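PROTEIN (hypothetical protein EF0366) (Enterococcus faecalis, PDB 1VPY) is of unknown function but belongs to the DUF72 family and folds as a TIM alpha/beta barrel. Local coordinates at residues A[94-102]-A[134-145]; A[78-86]-A[117-125]. All coordinates share one frame; numbering follows the deposited sequence.

Contact 1 of 2, residues A[94-102]-A[134-145]. With ZN (zinc ion), chain D.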
loop_
_atom_site.group_PDB
_atom_site.type_symbol
_atom_site.label_atom_id
_atom_site.label_comp_id
_atom_site.label_asym_id
_atom_site.label_seq_id
_atom_site.Cartn_x
_atom_site.Cartn_y
_atom_site.Cartn_z
ATOM N N GLU A 94 -14.862 16.433 7.336
ATOM C CA GLU A 94 -13.678 15.844 6.707
ATOM C C GLU A 94 -12.382 16.420 7.274
ATOM O O GLU A 94 -11.410 15.690 7.466
ATOM C CB GLU A 94 -13.716 16.049 5.189
ATOM C CG GLU A 94 -14.769 15.216 4.449
ATOM C CD GLU A 94 -14.775 15.443 2.931
ATOM O OE1 GLU A 94 -14.245 16.478 2.458
ATOM O OE2 GLU A 94 -15.320 14.576 2.208
ATOM N N GLU A 95 -12.384 17.726 7.544
ATOM C CA GLU A 95 -11.214 18.426 8.079
ATOM C C GLU A 95 -10.801 17.922 9.458
ATOM O O GLU A 95 -9.640 17.580 9.672
ATOM C CB GLU A 95 -11.446 19.944 8.109
ATOM C CG GLU A 95 -11.691 20.580 6.740
ATOM C CD GLU A 95 -10.491 20.501 5.788
ATOM O OE1 GLU A 95 -9.432 19.937 6.152
ATOM O OE2 GLU A 95 -10.609 21.012 4.653
ATOM N N GLU A 96 -11.758 17.877 10.383
ATOM C CA GLU A 96 -11.542 17.351 11.730
ATOM C C GLU A 96 -10.937 15.944 11.677
ATOM O O GLU A 96 -10.075 15.593 12.491
ATOM C CB GLU A 96 -12.870 17.335 12.490
ATOM C CG GLU A 96 -12.777 17.011 13.979
ATOM C CD GLU A 96 -14.087 17.285 14.721
ATOM O OE1 GLU A 96 -14.520 18.461 14.759
ATOM O OE2 GLU A 96 -14.685 16.327 15.268
HETATM N N MSE A 97 -11.389 15.154 10.705
HETATM C CA MSE A 97 -10.919 13.787 10.512
HETATM C C MSE A 97 -9.464 13.727 10.030
HETATM O O MSE A 97 -8.674 12.920 10.523
HETATM C CB MSE A 97 -11.837 13.047 9.538
HETATM C CG MSE A 97 -11.401 11.616 9.251
HETATM SE SE MSE A 97 -12.468 10.680 7.899
HETATM C CE MSE A 97 -12.253 11.956 6.350
ATOM N N ILE A 98 -9.122 14.577 9.065
ATOM C CA ILE A 98 -7.753 14.668 8.572
ATOM C C ILE A 98 -6.784 15.122 9.670
ATOM O O ILE A 98 -5.695 14.557 9.805
ATOM C CB ILE A 98 -7.662 15.562 7.306
ATOM C CG1 ILE A 98 -8.286 14.842 6.109
ATOM C CG2 ILE A 98 -6.220 15.952 6.991
ATOM C CD1 ILE A 98 -7.603 13.538 5.729
ATOM N N THR A 99 -7.196 16.115 10.461
ATOM C CA THR A 99 -6.391 16.618 11.582
ATOM C C THR A 99 -6.103 15.539 12.625
ATOM O O THR A 99 -4.990 15.458 13.142
ATOM C CB THR A 99 -7.077 17.806 12.302
ATOM O OG1 THR A 99 -7.668 18.681 11.339
ATOM C CG2 THR A 99 -6.072 18.587 13.153
ATOM N N ALA A 100 -7.112 14.728 12.941
ATOM C CA ALA A 100 -6.966 13.650 13.915
ATOM C C ALA A 100 -5.968 12.607 13.426
ATOM O O ALA A 100 -5.099 12.163 14.183
ATOM C CB ALA A 100 -8.310 13.009 14.208
ATOM N N PHE A 101 -6.090 12.236 12.153
ATOM C CA PHE A 101 -5.180 11.278 11.538
ATOM C C PHE A 101 -3.743 11.797 11.531
ATOM O O PHE A 101 -2.834 11.114 12.013
ATOM C CB PHE A 101 -5.640 10.901 10.121
ATOM C CG PHE A 101 -4.798 9.831 9.476
ATOM C CD1 PHE A 101 -4.999 8.489 9.783
ATOM C CD2 PHE A 101 -3.802 10.167 8.561
ATOM C CE1 PHE A 101 -4.214 7.496 9.194
ATOM C CE2 PHE A 101 -3.012 9.184 7.969
ATOM C CZ PHE A 101 -3.220 7.845 8.284
ATOM N N LEU A 102 -3.548 13.007 11.007
ATOM C CA LEU A 102 -2.214 13.597 10.896
ATOM C C LEU A 102 -1.600 13.930 12.254
ATOM O O LEU A 102 -0.370 13.948 12.393
ATOM C CB LEU A 102 -2.239 14.844 10.010
ATOM C CG LEU A 102 -2.542 14.687 8.519
ATOM C CD1 LEU A 102 -2.575 16.050 7.860
ATOM C CD2 LEU A 102 -1.527 13.787 7.820
ATOM N N TYR A 134 -11.756 14.365 -5.788
ATOM C CA TYR A 134 -11.524 13.895 -4.425
ATOM C C TYR A 134 -10.070 13.485 -4.227
ATOM O O TYR A 134 -9.518 13.667 -3.141
ATOM C CB TYR A 134 -12.454 12.732 -4.051
ATOM C CG TYR A 134 -12.284 12.270 -2.616
ATOM C CD1 TYR A 134 -12.929 12.934 -1.571
ATOM C CD2 TYR A 134 -11.470 11.181 -2.303
ATOM C CE1 TYR A 134 -12.770 12.527 -0.254
ATOM C CE2 TYR A 134 -11.304 10.764 -0.984
ATOM C CZ TYR A 134 -11.958 11.446 0.031
ATOM O OH TYR A 134 -11.807 11.051 1.333
ATOM N N LEU A 135 -9.456 12.922 -5.269
ATOM C CA LEU A 135 -8.035 12.566 -5.221
ATOM C C LEU A 135 -7.169 13.817 -5.096
ATOM O O LEU A 135 -6.102 13.785 -4.480
ATOM C CB LEU A 135 -7.620 11.748 -6.448
ATOM C CG LEU A 135 -8.155 10.320 -6.605
ATOM C CD1 LEU A 135 -7.563 9.655 -7.836
ATOM C CD2 LEU A 135 -7.881 9.478 -5.378
ATOM N N GLN A 136 -7.645 14.918 -5.670
ATOM C CA GLN A 136 -6.985 16.205 -5.521
ATOM C C GLN A 136 -7.098 16.700 -4.084
ATOM O O GLN A 136 -6.137 17.245 -3.542
ATOM C CB GLN A 136 -7.538 17.226 -6.517
ATOM C CG GLN A 136 -7.178 16.889 -7.960
ATOM C CD GLN A 136 -7.744 17.859 -8.971
ATOM O OE1 GLN A 136 -8.851 18.375 -8.812
ATOM N NE2 GLN A 136 -6.989 18.101 -10.034
ATOM N N LYS A 137 -8.260 16.484 -3.466
ATOM C CA LYS A 137 -8.452 16.792 -2.042
ATOM C C LYS A 137 -7.502 15.981 -1.154
ATOM O O LYS A 137 -6.980 16.505 -0.165
ATOM C CB LYS A 137 -9.911 16.579 -1.602
ATOM C CG LYS A 137 -10.912 17.604 -2.162
ATOM C CD LYS A 137 -12.186 17.691 -1.317
ATOM C CE LYS A 137 -13.152 16.539 -1.587
ATOM N NZ LYS A 137 -14.140 16.383 -0.475
ATOM N N ILE A 138 -7.282 14.714 -1.512
ATOM C CA ILE A 138 -6.324 13.856 -0.810
ATOM C C ILE A 138 -4.929 14.475 -0.847
ATOM O O ILE A 138 -4.256 14.561 0.184
ATOM C CB ILE A 138 -6.260 12.424 -1.421
ATOM C CG1 ILE A 138 -7.581 11.672 -1.229
ATOM C CG2 ILE A 138 -5.087 11.628 -0.832
ATOM C CD1 ILE A 138 -7.856 11.217 0.191
ATOM N N ARG A 139 -4.508 14.902 -2.037
ATOM C CA ARG A 139 -3.185 15.499 -2.226
ATOM C C ARG A 139 -3.005 16.737 -1.354
ATOM O O ARG A 139 -1.984 16.881 -0.681
ATOM C CB ARG A 139 -2.929 15.821 -3.706
ATOM C CG ARG A 139 -1.626 16.576 -4.009
ATOM C CD ARG A 139 -0.393 15.703 -3.876
ATOM N NE ARG A 139 -0.072 15.405 -2.483
ATOM C CZ ARG A 139 0.775 14.457 -2.089
ATOM N NH1 ARG A 139 1.399 13.701 -2.978
ATOM N NH2 ARG A 139 1.001 14.262 -0.797
ATOM N N HIS A 140 -4.010 17.610 -1.359
ATOM C CA HIS A 140 -4.003 18.814 -0.534
ATOM C C HIS A 140 -3.926 18.487 0.954
ATOM O O HIS A 140 -3.078 19.033 1.656
ATOM C CB HIS A 140 -5.223 19.686 -0.828
ATOM C CG HIS A 140 -5.346 20.869 0.078
ATOM N ND1 HIS A 140 -4.404 21.875 0.119
ATOM C CD2 HIS A 140 -6.293 21.203 0.983
ATOM C CE1 HIS A 140 -4.767 22.778 1.011
ATOM N NE2 HIS A 140 -5.911 22.394 1.549
ATOM N N TRP A 141 -4.805 17.595 1.419
ATOM C CA TRP A 141 -4.820 17.155 2.818
ATOM C C TRP A 141 -3.485 16.597 3.275
ATOM O O TRP A 141 -3.128 16.717 4.442
ATOM C CB TRP A 141 -5.877 16.075 3.051
ATOM C CG TRP A 141 -7.286 16.556 3.050
ATOM C CD1 TRP A 141 -7.728 17.819 3.324
ATOM C CD2 TRP A 141 -8.454 15.769 2.794
ATOM N NE1 TRP A 141 -9.099 17.872 3.236
ATOM C CE2 TRP A 141 -9.571 16.627 2.916
ATOM C CE3 TRP A 141 -8.665 14.421 2.470
ATOM C CZ2 TRP A 141 -10.880 16.183 2.718
ATOM C CZ3 TRP A 141 -9.964 13.979 2.277
ATOM C CH2 TRP A 141 -11.057 14.859 2.400
ATOM N N PHE A 142 -2.758 15.972 2.357
ATOM C CA PHE A 142 -1.504 15.321 2.706
ATOM C C PHE A 142 -0.257 16.082 2.265
ATOM O O PHE A 142 0.777 15.475 1.988
ATOM C CB PHE A 142 -1.496 13.876 2.214
ATOM C CG PHE A 142 -2.348 12.960 3.042
ATOM C CD1 PHE A 142 -1.837 12.363 4.194
ATOM C CD2 PHE A 142 -3.672 12.704 2.686
ATOM C CE1 PHE A 142 -2.632 11.514 4.968
ATOM C CE2 PHE A 142 -4.467 11.862 3.455
ATOM C CZ PHE A 142 -3.948 11.267 4.595
ATOM N N LYS A 143 -0.369 17.411 2.212
ATOM C CA LYS A 143 0.765 18.311 1.991
ATOM C C LYS A 143 1.817 17.686 1.082
ATOM O O LYS A 143 1.534 17.391 -0.079
ATOM C CB LYS A 143 1.375 18.748 3.333
ATOM N N ASP A 144 3.018 17.463 1.611
ATOM C CA ASP A 144 4.113 16.900 0.822
ATOM C C ASP A 144 4.477 15.494 1.289
ATOM O O ASP A 144 5.626 15.063 1.167
ATOM C CB ASP A 144 5.330 17.824 0.879
ATOM C CG ASP A 144 5.032 19.210 0.341
ATOM O OD1 ASP A 144 4.942 19.364 -0.902
ATOM O OD2 ASP A 144 4.889 20.146 1.165
ATOM N N LEU A 145 3.479 14.779 1.803
ATOM C CA LEU A 145 3.661 13.445 2.365
ATOM C C LEU A 145 3.547 12.371 1.280
ATOM O O LEU A 145 2.767 12.534 0.333
ATOM C CB LEU A 145 2.643 13.195 3.485
ATOM C CG LEU A 145 2.803 14.062 4.738
ATOM C CD1 LEU A 145 1.621 13.896 5.660
ATOM C CD2 LEU A 145 4.113 13.748 5.467
HETATM ZN ZN ZN D . -6.930 22.568 3.346
#

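Contact 2 of 2, residues A[78-86]-A[117-125]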
loop_
_atom_site.group_PDB
_atom_site.type_symbol
_atom_site.label_atom_id
_atom_site.label_comp_id
_atom_site.label_asym_id
_atom_site.label_seq_id
_atom_site.Cartn_x
_atom_site.Cartn_y
_atom_site.Cartn_z
ATOM N N TYR A 78 -7.134 5.856 7.594
ATOM C CA TYR A 78 -8.456 5.607 8.163
ATOM C C TYR A 78 -9.514 5.369 7.072
ATOM O O TYR A 78 -9.556 6.085 6.071
ATOM C CB TYR A 78 -8.863 6.770 9.088
ATOM C CG TYR A 78 -10.214 6.601 9.757
ATOM C CD1 TYR A 78 -10.447 5.557 10.655
ATOM C CD2 TYR A 78 -11.263 7.486 9.492
ATOM C CE1 TYR A 78 -11.693 5.392 11.268
ATOM C CE2 TYR A 78 -12.507 7.332 10.098
ATOM C CZ TYR A 78 -12.715 6.285 10.984
ATOM O OH TYR A 78 -13.943 6.126 11.592
ATOM N N SER A 79 -10.357 4.358 7.279
ATOM C CA SER A 79 -11.376 3.961 6.297
ATOM C C SER A 79 -12.189 5.131 5.741
ATOM O O SER A 79 -12.536 5.146 4.558
ATOM C CB SER A 79 -12.303 2.877 6.865
ATOM O OG SER A 79 -12.887 3.276 8.094
ATOM N N GLY A 80 -12.482 6.103 6.601
ATOM C CA GLY A 80 -13.189 7.317 6.204
ATOM C C GLY A 80 -12.484 8.134 5.136
ATOM O O GLY A 80 -13.137 8.774 4.307
ATOM N N ILE A 81 -11.151 8.111 5.151
ATOM C CA ILE A 81 -10.339 8.867 4.194
ATOM C C ILE A 81 -10.424 8.271 2.787
ATOM O O ILE A 81 -10.339 8.995 1.799
ATOM C CB ILE A 81 -8.867 9.012 4.681
ATOM C CG1 ILE A 81 -8.805 9.946 5.896
ATOM C CG2 ILE A 81 -7.963 9.549 3.577
ATOM C CD1 ILE A 81 -7.531 9.836 6.733
ATOM N N SER A 82 -10.612 6.958 2.698
ATOM C CA SER A 82 -10.745 6.298 1.399
ATOM C C SER A 82 -12.203 5.965 1.055
ATOM O O SER A 82 -12.483 4.988 0.350
ATOM C CB SER A 82 -9.863 5.052 1.336
ATOM O OG SER A 82 -10.055 4.251 2.481
ATOM N N CYS A 83 -13.116 6.793 1.559
ATOM C CA CYS A 83 -14.546 6.709 1.249
ATOM C C CYS A 83 -15.220 5.391 1.660
ATOM O O CYS A 83 -16.156 4.930 1.001
ATOM C CB CYS A 83 -14.795 7.016 -0.238
ATOM S SG CYS A 83 -14.670 8.769 -0.664
ATOM N N GLN A 84 -14.753 4.797 2.752
ATOM C CA GLN A 84 -15.284 3.514 3.214
ATOM C C GLN A 84 -15.839 3.579 4.631
ATOM O O GLN A 84 -16.859 2.952 4.935
ATOM C CB GLN A 84 -14.217 2.428 3.121
ATOM C CG GLN A 84 -13.971 1.952 1.710
ATOM C CD GLN A 84 -12.558 1.435 1.497
ATOM O OE1 GLN A 84 -11.576 2.138 1.752
ATOM N NE2 GLN A 84 -12.449 0.204 1.008
ATOM N N GLY A 85 -15.171 4.339 5.493
ATOM C CA GLY A 85 -15.583 4.460 6.884
ATOM C C GLY A 85 -16.971 5.040 7.093
ATOM O O GLY A 85 -17.512 5.746 6.232
ATOM N N GLU A 86 -17.550 4.721 8.247
ATOM C CA GLU A 86 -18.739 5.395 8.734
ATOM C C GLU A 86 -18.287 6.625 9.528
ATOM O O GLU A 86 -18.771 6.875 10.630
ATOM C CB GLU A 86 -19.535 4.446 9.636
ATOM C CG GLU A 86 -19.897 3.105 8.996
ATOM C CD GLU A 86 -21.135 3.168 8.102
ATOM O OE1 GLU A 86 -21.790 4.235 8.028
ATOM O OE2 GLU A 86 -21.457 2.135 7.474
ATOM N N PHE A 117 1.702 6.534 3.121
ATOM C CA PHE A 117 0.317 6.294 3.526
ATOM C C PHE A 117 -0.405 5.586 2.392
ATOM O O PHE A 117 -0.383 6.062 1.252
ATOM C CB PHE A 117 -0.412 7.597 3.871
ATOM C CG PHE A 117 0.054 8.225 5.145
ATOM C CD1 PHE A 117 -0.117 7.572 6.361
ATOM C CD2 PHE A 117 0.666 9.467 5.134
ATOM C CE1 PHE A 117 0.323 8.147 7.546
ATOM C CE2 PHE A 117 1.113 10.054 6.315
ATOM C CZ PHE A 117 0.943 9.394 7.522
ATOM N N LEU A 118 -1.019 4.443 2.685
ATOM C CA LEU A 118 -1.782 3.731 1.664
ATOM C C LEU A 118 -3.233 4.153 1.724
ATOM O O LEU A 118 -3.906 3.953 2.725
ATOM C CB LEU A 118 -1.638 2.203 1.778
ATOM C CG LEU A 118 -2.644 1.345 0.994
ATOM C CD1 LEU A 118 -2.484 1.447 -0.530
ATOM C CD2 LEU A 118 -2.570 -0.095 1.449
ATOM N N VAL A 119 -3.696 4.774 0.650
ATOM C CA VAL A 119 -5.105 5.112 0.506
ATOM C C VAL A 119 -5.665 4.128 -0.517
ATOM O O VAL A 119 -5.395 4.237 -1.717
ATOM C CB VAL A 119 -5.306 6.576 0.050
ATOM C CG1 VAL A 119 -6.777 6.950 0.057
ATOM C CG2 VAL A 119 -4.517 7.538 0.935
ATOM N N GLN A 120 -6.428 3.157 -0.022
ATOM C CA GLN A 120 -6.912 2.046 -0.829
ATOM C C GLN A 120 -8.436 2.133 -1.012
ATOM O O GLN A 120 -9.183 2.037 -0.036
ATOM C CB GLN A 120 -6.484 0.735 -0.158
ATOM C CG GLN A 120 -6.909 -0.540 -0.868
ATOM C CD GLN A 120 -8.257 -1.027 -0.403
ATOM O OE1 GLN A 120 -8.455 -1.328 0.780
ATOM N NE2 GLN A 120 -9.202 -1.104 -1.328
ATOM N N PHE A 121 -8.885 2.311 -2.257
ATOM C CA PHE A 121 -10.311 2.532 -2.560
ATOM C C PHE A 121 -11.070 1.267 -2.934
ATOM O O PHE A 121 -10.482 0.259 -3.298
ATOM C CB PHE A 121 -10.478 3.572 -3.673
ATOM C CG PHE A 121 -10.018 4.943 -3.289
ATOM C CD1 PHE A 121 -10.872 5.816 -2.630
ATOM C CD2 PHE A 121 -8.723 5.356 -3.566
ATOM C CE1 PHE A 121 -10.449 7.089 -2.262
ATOM C CE2 PHE A 121 -8.289 6.626 -3.204
ATOM C CZ PHE A 121 -9.160 7.496 -2.552
ATOM N N SER A 122 -12.390 1.337 -2.856
ATOM C CA SER A 122 -13.242 0.193 -3.174
ATOM C C SER A 122 -13.477 0.011 -4.667
ATOM O O SER A 122 -13.122 0.870 -5.485
ATOM C CB SER A 122 -14.577 0.335 -2.464
ATOM O OG SER A 122 -14.368 0.336 -1.071
ATOM N N GLY A 123 -14.091 -1.118 -5.005
ATOM C CA GLY A 123 -14.463 -1.423 -6.379
ATOM C C GLY A 123 -15.472 -0.445 -6.945
ATOM O O GLY A 123 -15.594 -0.321 -8.159
ATOM N N THR A 124 -16.180 0.257 -6.060
ATOM C CA THR A 124 -17.223 1.216 -6.450
ATOM C C THR A 124 -16.655 2.615 -6.730
ATOM O O THR A 124 -17.340 3.467 -7.308
ATOM C CB THR A 124 -18.319 1.329 -5.370
ATOM O OG1 THR A 124 -17.774 1.954 -4.201
ATOM C CG2 THR A 124 -18.867 -0.048 -5.005
ATOM N N PHE A 125 -15.410 2.839 -6.307
ATOM C CA PHE A 125 -14.683 4.087 -6.550
ATOM C C PHE A 125 -13.992 4.013 -7.909
ATOM O O PHE A 125 -12.868 3.504 -8.031
ATOM C CB PHE A 125 -13.656 4.303 -5.435
ATOM C CG PHE A 125 -12.951 5.638 -5.477
ATOM C CD1 PHE A 125 -11.768 5.801 -6.199
ATOM C CD2 PHE A 125 -13.444 6.722 -4.752
ATOM C CE1 PHE A 125 -11.100 7.025 -6.217
ATOM C CE2 PHE A 125 -12.782 7.951 -4.761
ATOM C CZ PHE A 125 -11.607 8.101 -5.498
HETATM O O HOH W 1 -7.784 3.044 2.938
HETATM O O HOH W 2 -13.560 3.616 -1.742
#

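Contact 1 of 2, residues A[94-102]-A[134-145]
Trp141 is the main bump of this contact, and Ile98 and Glu94 on helix 94-102 form the hollow that takes it. Trp141 CG is anti to the carbonyl carbon (chi1 -73°), which turns the indole toward Ile98. The CG1 atom of Ile98 sits over one indole face, 3.7 Å from the centroid of the five-membered ring, a CH-pi contact. CD1 of Ile98 reaches on to Trp141 CE3 at 3.5 Å. Lys137 O lies against the opposite face, so the indole is held between its own helix and its neighbour. At the far rim the Glu94 carboxylate stands almost perpendicular to the indole plane, with OE1 3.4 Å from Trp141 CZ2. The same OE1 uses its syn lone pair to form a salt bridge of 2.9 Å with Lys137 NZ. Beyond the helix end, Phe142 fills a second hollow. Its edge meets Phe101, with Phe142 CE1 3.8 Å from Phe101 CE2. CD2 of Leu102 rests on both Phe142 CE1 and Leu145 CD1, 3.8 Å from each. Beside the helix pair, His140 NE2 binds a zinc ion at 2.1 Å. The axes of segments 94-102 and 134-141 pass 11.8 Å apart at 45°. This is the packing of successive outer helices in a TIM barrel.

Contact 2 of 2, residues A[78-86]-A[117-125]
Ser82 faces the end of strand 117-120 and rests on Phe121. Its CB lies over one face of the Phe121 ring, offset toward the rim, and is 4.2 Å from CD1. Phe125 covers the opposite face of that ring, with its CE1 above the centre, so Phe121 is layered between the two. Ser82 CB also touches Val119 CG1 at 3.8 Å and Gln120 O at 3.4 Å. A water donates to Ser82 OG at 2.6 Å. The same water accepts a hydrogen bond from Gln120 N at 3.3 Å, so it links the loop to the strand backbone. A second water bridges the backbones, donating to Ser82 O at 2.7 Å and accepting from Ser122 N at 2.8 Å. The extended side chain of Gln84 lies beside Gln120 and Ser122. Within the loop, Ser79 O accepts from both Gln84 N and Gly85 N, reached from one face of its plane, which ties the two ends of the loop's turn together. The loop follows strand 72-76 and covers the C-terminal end of strand 114-120. Ile81 packs on Met97, Ile98 and Phe101 of helix 94-104, while Phe121 rests on Leu135 of helix 129-141.

How the contacts relate
The centres of the two contacts lie about 13 Å apart, on the same side of the chain's centre. Their segments alternate along the chain: 78-86, 94-102, 117-125, 134-145. The loop of contact 2 leaves strand 72-76 and leads to helix 94-104. Strand 114-120 then enters the barrel next to strand 72-76 and is followed by helix 129-141. Contact 1 thus joins helices 94-104 and 129-141, and contact 2 joins the loop after strand 72-76 to the end of strand 114-120. They also touch directly. Tyr134 OH probably hydrogen-bonds to Ile81 O at 2.6 Å, and Phe101 packs edge-to-face with Phe117. Together they pack the outer helices and a strand-end loop against one side of the barrel.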